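Long-range contact in ornithine carbamoyltransferase (Gloeobacter violaceus, PDB 3GD5), which probably transfers the carbamoyl group of carbamoyl phosphate to L-ornithine, giving L-citrulline and phosphate in arginine biosynthesis: residues Arg11-Asp23 and Pro127-Val141. Residues are numbered along the deposited sequence; the frame is centred on the assembly and turned at random.
Sequences RFRPDLLSLDDLD and PVINALTDHEHPCQV
With its CB-CG bond in the extended setting (chi2 -171°), Glu136 carries its carboxylate to the start of the 3-10 turn 19-21, where Ser18, with OG anti to its own N (chi1 159°), offers its hydroxyl. Ser18 OG donates to the syn lone pair of Glu136 OE1 at 2.7 Å, while Leu19 N points almost straight at OE2 of Glu136, also 2.7 Å away, on the syn side and somewhat out of the carboxylate plane. Ser172 OG of helix 168-180 is a further partner of OE2. A glutamine in place of Glu136 would probably leave Ser18 OG or Leu19 N without its acceptor, since both carboxylate oxygens are engaged. The N-terminal loop runs beside strand 128-130, an edge strand of the parallel sheet in the carbamoyl phosphate-binding domain: Leu16 N bonds Val128 O, and Asn130 N bonds Leu16 O (2.9 Å), a single parallel bridge pairing Leu16 with Ile129. Asp15 OD1 takes Val128 N on its anti side at 2.9 Å, tilted from the carboxylate plane, and Asn130 ND2 reaches Leu17 O, nearly in its amide plane. On helix 138-152, whose first turn probably binds carbamoyl phosphate, Pro138 packs against Leu16 and Leu19, and the side chains of Leu19 and Val141 cross at about a right angle.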
loop_
_atom_site.group_PDB
_atom_site.type_symbol
_atom_site.label_atom_id
_atom_site.label_comp_id
_atom_site.label_asym_id
_atom_site.label_seq_id
_atom_site.Cartn_x
_atom_site.Cartn_y
_atom_site.Cartn_z
ATOM N N ARG A 11 -32.934 31.794 -18.913
ATOM C CA ARG A 11 -31.741 31.195 -19.497
ATOM C C ARG A 11 -30.679 31.117 -18.414
ATOM O O ARG A 11 -30.594 31.999 -17.549
ATOM C CB ARG A 11 -31.186 32.052 -20.638
ATOM C CG ARG A 11 -32.114 32.255 -21.816
ATOM C CD ARG A 11 -31.454 33.180 -22.838
ATOM N NE ARG A 11 -32.387 33.633 -23.869
ATOM C CZ ARG A 11 -33.394 34.475 -23.651
ATOM N NH1 ARG A 11 -33.606 34.969 -22.433
ATOM N NH2 ARG A 11 -34.198 34.820 -24.652
ATOM N N PHE A 12 -29.856 30.074 -18.470
ATOM C CA PHE A 12 -28.783 29.907 -17.489
ATOM C C PHE A 12 -27.464 29.958 -18.232
ATOM O O PHE A 12 -27.435 29.853 -19.459
ATOM C CB PHE A 12 -28.906 28.550 -16.804
ATOM C CG PHE A 12 -30.214 28.340 -16.116
ATOM C CD1 PHE A 12 -30.390 28.732 -14.798
ATOM C CD2 PHE A 12 -31.284 27.757 -16.797
ATOM C CE1 PHE A 12 -31.609 28.551 -14.164
ATOM C CE2 PHE A 12 -32.505 27.575 -16.171
ATOM C CZ PHE A 12 -32.666 27.973 -14.851
ATOM N N ARG A 13 -26.373 30.125 -17.495
ATOM C CA ARG A 13 -25.058 30.118 -18.110
ATOM C C ARG A 13 -24.782 28.648 -18.424
ATOM O O ARG A 13 -25.521 27.767 -17.986
ATOM C CB ARG A 13 -24.011 30.623 -17.136
ATOM C CG ARG A 13 -24.197 32.051 -16.706
ATOM C CD ARG A 13 -22.948 32.520 -16.000
ATOM N NE ARG A 13 -23.154 33.804 -15.353
ATOM C CZ ARG A 13 -22.232 34.427 -14.625
ATOM N NH1 ARG A 13 -21.032 33.881 -14.456
ATOM N NH2 ARG A 13 -22.518 35.591 -14.055
ATOM N N PRO A 14 -23.713 28.364 -19.177
ATOM C CA PRO A 14 -23.379 26.978 -19.525
ATOM C C PRO A 14 -23.070 26.079 -18.327
ATOM O O PRO A 14 -23.502 24.928 -18.284
ATOM C CB PRO A 14 -22.165 27.134 -20.435
ATOM C CG PRO A 14 -22.390 28.476 -21.069
ATOM C CD PRO A 14 -22.852 29.310 -19.908
ATOM N N ASP A 15 -22.337 26.613 -17.354
ATOM C CA ASP A 15 -21.929 25.844 -16.183
ATOM C C ASP A 15 -22.461 26.334 -14.835
ATOM O O ASP A 15 -23.039 27.413 -14.727
ATOM C CB ASP A 15 -20.399 25.832 -16.107
ATOM C CG ASP A 15 -19.750 25.616 -17.460
ATOM O OD1 ASP A 15 -19.974 24.558 -18.073
ATOM O OD2 ASP A 15 -19.014 26.514 -17.916
ATOM N N LEU A 16 -22.258 25.508 -13.812
ATOM C CA LEU A 16 -22.628 25.839 -12.440
ATOM C C LEU A 16 -21.406 25.469 -11.622
ATOM O O LEU A 16 -21.361 24.403 -11.014
ATOM C CB LEU A 16 -23.837 25.034 -11.942
ATOM C CG LEU A 16 -24.102 25.244 -10.440
ATOM C CD1 LEU A 16 -24.293 26.733 -10.154
ATOM C CD2 LEU A 16 -25.319 24.459 -9.996
ATOM N N LEU A 17 -20.414 26.354 -11.645
ATOM C CA LEU A 17 -19.146 26.179 -10.939
ATOM C C LEU A 17 -19.199 26.798 -9.557
ATOM O O LEU A 17 -18.584 26.301 -8.613
ATOM C CB LEU A 17 -18.024 26.857 -11.721
ATOM C CG LEU A 17 -17.392 26.093 -12.881
ATOM C CD1 LEU A 17 -18.447 25.296 -13.613
ATOM C CD2 LEU A 17 -16.675 27.067 -13.796
ATOM N N SER A 18 -19.934 27.900 -9.468
ATOM C CA SER A 18 -20.101 28.664 -8.246
ATOM C C SER A 18 -21.563 29.045 -8.155
ATOM O O SER A 18 -22.228 29.207 -9.179
ATOM C CB SER A 18 -19.240 29.929 -8.318
ATOM O OG SER A 18 -19.699 30.922 -7.422
ATOM N N LEU A 19 -22.081 29.174 -6.938
ATOM C CA LEU A 19 -23.477 29.550 -6.798
ATOM C C LEU A 19 -23.650 30.941 -7.417
ATOM O O LEU A 19 -24.744 31.319 -7.831
ATOM C CB LEU A 19 -23.889 29.577 -5.326
ATOM C CG LEU A 19 -25.404 29.475 -5.094
ATOM C CD1 LEU A 19 -25.938 28.153 -5.651
ATOM C CD2 LEU A 19 -25.698 29.548 -3.617
ATOM N N ASP A 20 -22.555 31.688 -7.496
ATOM C CA ASP A 20 -22.590 33.028 -8.061
ATOM C C ASP A 20 -22.679 33.021 -9.587
ATOM O O ASP A 20 -22.527 34.061 -10.228
ATOM C CB ASP A 20 -21.364 33.823 -7.613
ATOM C CG ASP A 20 -21.594 35.326 -7.672
ATOM O OD1 ASP A 20 -22.754 35.759 -7.504
ATOM O OD2 ASP A 20 -20.614 36.075 -7.867
ATOM N N ASP A 21 -22.916 31.848 -10.166
ATOM C CA ASP A 21 -23.053 31.732 -11.615
ATOM C C ASP A 21 -24.520 31.932 -11.929
ATOM O O ASP A 21 -24.923 32.000 -13.085
ATOM C CB ASP A 21 -22.615 30.347 -12.109
ATOM C CG ASP A 21 -21.114 30.166 -12.077
ATOM O OD1 ASP A 21 -20.404 31.154 -11.798
ATOM O OD2 ASP A 21 -20.644 29.040 -12.338
ATOM N N LEU A 22 -25.315 32.010 -10.873
ATOM C CA LEU A 22 -26.749 32.210 -10.997
ATOM C C LEU A 22 -27.071 33.527 -10.334
ATOM O O LEU A 22 -26.697 33.738 -9.184
ATOM C CB LEU A 22 -27.513 31.114 -10.252
ATOM C CG LEU A 22 -27.324 29.637 -10.605
ATOM C CD1 LEU A 22 -27.763 28.789 -9.423
ATOM C CD2 LEU A 22 -28.113 29.285 -11.855
ATOM N N ASP A 23 -27.738 34.427 -11.047
ATOM C CA ASP A 23 -28.125 35.684 -10.425
ATOM C C ASP A 23 -29.389 35.344 -9.632
ATOM O O ASP A 23 -29.833 34.192 -9.639
ATOM C CB ASP A 23 -28.400 36.780 -11.472
ATOM C CG ASP A 23 -29.428 36.371 -12.519
ATOM O OD1 ASP A 23 -30.481 35.797 -12.162
ATOM O OD2 ASP A 23 -29.185 36.646 -13.714
ATOM N N PRO A 127 -21.441 21.180 -20.633
ATOM C CA PRO A 127 -21.798 21.688 -19.306
ATOM C C PRO A 127 -21.014 21.027 -18.177
ATOM O O PRO A 127 -20.906 19.801 -18.120
ATOM C CB PRO A 127 -23.290 21.393 -19.211
ATOM C CG PRO A 127 -23.749 21.440 -20.638
ATOM C CD PRO A 127 -22.636 20.723 -21.366
ATOM N N VAL A 128 -20.461 21.841 -17.284
ATOM C CA VAL A 128 -19.716 21.328 -16.143
ATOM C C VAL A 128 -20.369 21.801 -14.847
ATOM O O VAL A 128 -20.642 22.990 -14.669
ATOM C CB VAL A 128 -18.244 21.782 -16.166
ATOM C CG1 VAL A 128 -17.562 21.404 -14.851
ATOM C CG2 VAL A 128 -17.520 21.132 -17.336
ATOM N N ILE A 129 -20.622 20.856 -13.946
ATOM C CA ILE A 129 -21.256 21.154 -12.674
ATOM C C ILE A 129 -20.294 20.884 -11.535
ATOM O O ILE A 129 -19.603 19.866 -11.520
ATOM C CB ILE A 129 -22.509 20.283 -12.477
ATOM C CG1 ILE A 129 -23.497 20.536 -13.614
ATOM C CG2 ILE A 129 -23.142 20.564 -11.124
ATOM C CD1 ILE A 129 -24.549 19.458 -13.755
ATOM N N ASN A 130 -20.252 21.799 -10.579
ATOM C CA ASN A 130 -19.391 21.652 -9.418
ATOM C C ASN A 130 -20.069 20.697 -8.442
ATOM O O ASN A 130 -21.064 21.053 -7.813
ATOM C CB ASN A 130 -19.166 23.016 -8.746
ATOM C CG ASN A 130 -18.397 22.905 -7.444
ATOM O OD1 ASN A 130 -18.144 21.808 -6.955
ATOM N ND2 ASN A 130 -18.028 24.044 -6.869
ATOM N N ALA A 131 -19.528 19.484 -8.330
ATOM C CA ALA A 131 -20.070 18.477 -7.431
ATOM C C ALA A 131 -19.590 18.788 -6.022
ATOM O O ALA A 131 -20.236 18.430 -5.039
ATOM C CB ALA A 131 -19.603 17.092 -7.852
ATOM N N LEU A 132 -18.440 19.451 -5.943
ATOM C CA LEU A 132 -17.848 19.858 -4.677
ATOM C C LEU A 132 -16.379 20.234 -4.873
ATOM O O LEU A 132 -15.639 19.532 -5.566
ATOM C CB LEU A 132 -17.939 18.720 -3.648
ATOM C CG LEU A 132 -17.973 19.094 -2.160
ATOM C CD1 LEU A 132 -17.983 17.833 -1.308
ATOM C CD2 LEU A 132 -16.776 19.950 -1.809
ATOM N N THR A 133 -15.967 21.357 -4.287
ATOM C CA THR A 133 -14.568 21.778 -4.342
ATOM C C THR A 133 -14.214 22.305 -2.961
ATOM O O THR A 133 -15.079 22.427 -2.088
ATOM C CB THR A 133 -14.283 22.909 -5.390
ATOM O OG1 THR A 133 -14.948 24.114 -4.995
ATOM C CG2 THR A 133 -14.742 22.495 -6.792
ATOM N N ASP A 134 -12.945 22.604 -2.749
ATOM C CA ASP A 134 -12.529 23.138 -1.459
ATOM C C ASP A 134 -13.158 24.516 -1.232
ATOM O O ASP A 134 -13.331 24.941 -0.092
ATOM C CB ASP A 134 -11.003 23.255 -1.400
ATOM C CG ASP A 134 -10.313 21.903 -1.222
ATOM O OD1 ASP A 134 -9.095 21.826 -1.483
ATOM O OD2 ASP A 134 -10.980 20.924 -0.810
ATOM N N HIS A 135 -13.520 25.189 -2.325
ATOM C CA HIS A 135 -14.094 26.526 -2.263
ATOM C C HIS A 135 -15.617 26.639 -2.125
ATOM O O HIS A 135 -16.103 27.503 -1.393
ATOM C CB HIS A 135 -13.661 27.325 -3.495
ATOM C CG HIS A 135 -13.934 28.790 -3.381
ATOM N ND1 HIS A 135 -13.299 29.594 -2.457
ATOM C CD2 HIS A 135 -14.795 29.593 -4.052
ATOM C CE1 HIS A 135 -13.757 30.828 -2.562
ATOM N NE2 HIS A 135 -14.666 30.855 -3.521
ATOM N N GLU A 136 -16.367 25.789 -2.824
ATOM C CA GLU A 136 -17.830 25.858 -2.776
ATOM C C GLU A 136 -18.547 24.520 -2.935
ATOM O O GLU A 136 -17.939 23.502 -3.258
ATOM C CB GLU A 136 -18.348 26.808 -3.868
ATOM C CG GLU A 136 -18.827 28.158 -3.363
ATOM C CD GLU A 136 -19.535 28.969 -4.434
ATOM O OE1 GLU A 136 -18.869 29.777 -5.110
ATOM O OE2 GLU A 136 -20.758 28.789 -4.608
ATOM N N HIS A 137 -19.857 24.544 -2.714
ATOM C CA HIS A 137 -20.699 23.359 -2.836
ATOM C C HIS A 137 -22.098 23.868 -3.190
ATOM O O HIS A 137 -23.031 23.791 -2.389
ATOM C CB HIS A 137 -20.721 22.584 -1.509
ATOM C CG HIS A 137 -21.258 21.192 -1.632
ATOM N ND1 HIS A 137 -21.258 20.296 -0.582
ATOM C CD2 HIS A 137 -21.795 20.534 -2.683
ATOM C CE1 HIS A 137 -21.769 19.146 -0.984
ATOM N NE2 HIS A 137 -22.103 19.263 -2.255
ATOM N N PRO A 138 -22.249 24.404 -4.408
ATOM C CA PRO A 138 -23.492 24.961 -4.953
ATOM C C PRO A 138 -24.725 24.070 -4.862
ATOM O O PRO A 138 -25.780 24.497 -4.381
ATOM C CB PRO A 138 -23.128 25.255 -6.405
ATOM C CG PRO A 138 -21.675 25.558 -6.330
ATOM C CD PRO A 138 -21.165 24.492 -5.401
ATOM N N CYS A 139 -24.591 22.838 -5.339
ATOM C CA CYS A 139 -25.706 21.908 -5.337
ATOM C C CYS A 139 -26.245 21.632 -3.957
ATOM O O CYS A 139 -27.450 21.493 -3.794
ATOM C CB CYS A 139 -25.317 20.604 -6.035
ATOM S SG CYS A 139 -25.065 20.809 -7.845
ATOM N N GLN A 140 -25.366 21.557 -2.963
ATOM C CA GLN A 140 -25.810 21.311 -1.592
ATOM C C GLN A 140 -26.752 22.438 -1.167
ATOM O O GLN A 140 -27.857 22.198 -0.671
ATOM C CB GLN A 140 -24.611 21.268 -0.642
ATOM C CG GLN A 140 -24.980 21.164 0.839
ATOM C CD GLN A 140 -25.716 19.881 1.167
ATOM O OE1 GLN A 140 -25.243 18.781 0.844
ATOM N NE2 GLN A 140 -26.879 20.006 1.809
ATOM N N VAL A 141 -26.304 23.668 -1.379
ATOM C CA VAL A 141 -27.082 24.838 -1.008
ATOM C C VAL A 141 -28.426 24.951 -1.717
ATOM O O VAL A 141 -29.405 25.347 -1.088
ATOM C CB VAL A 141 -26.250 26.132 -1.214
ATOM C CG1 VAL A 141 -27.146 27.389 -1.095
ATOM C CG2 VAL A 141 -25.144 26.179 -0.167
#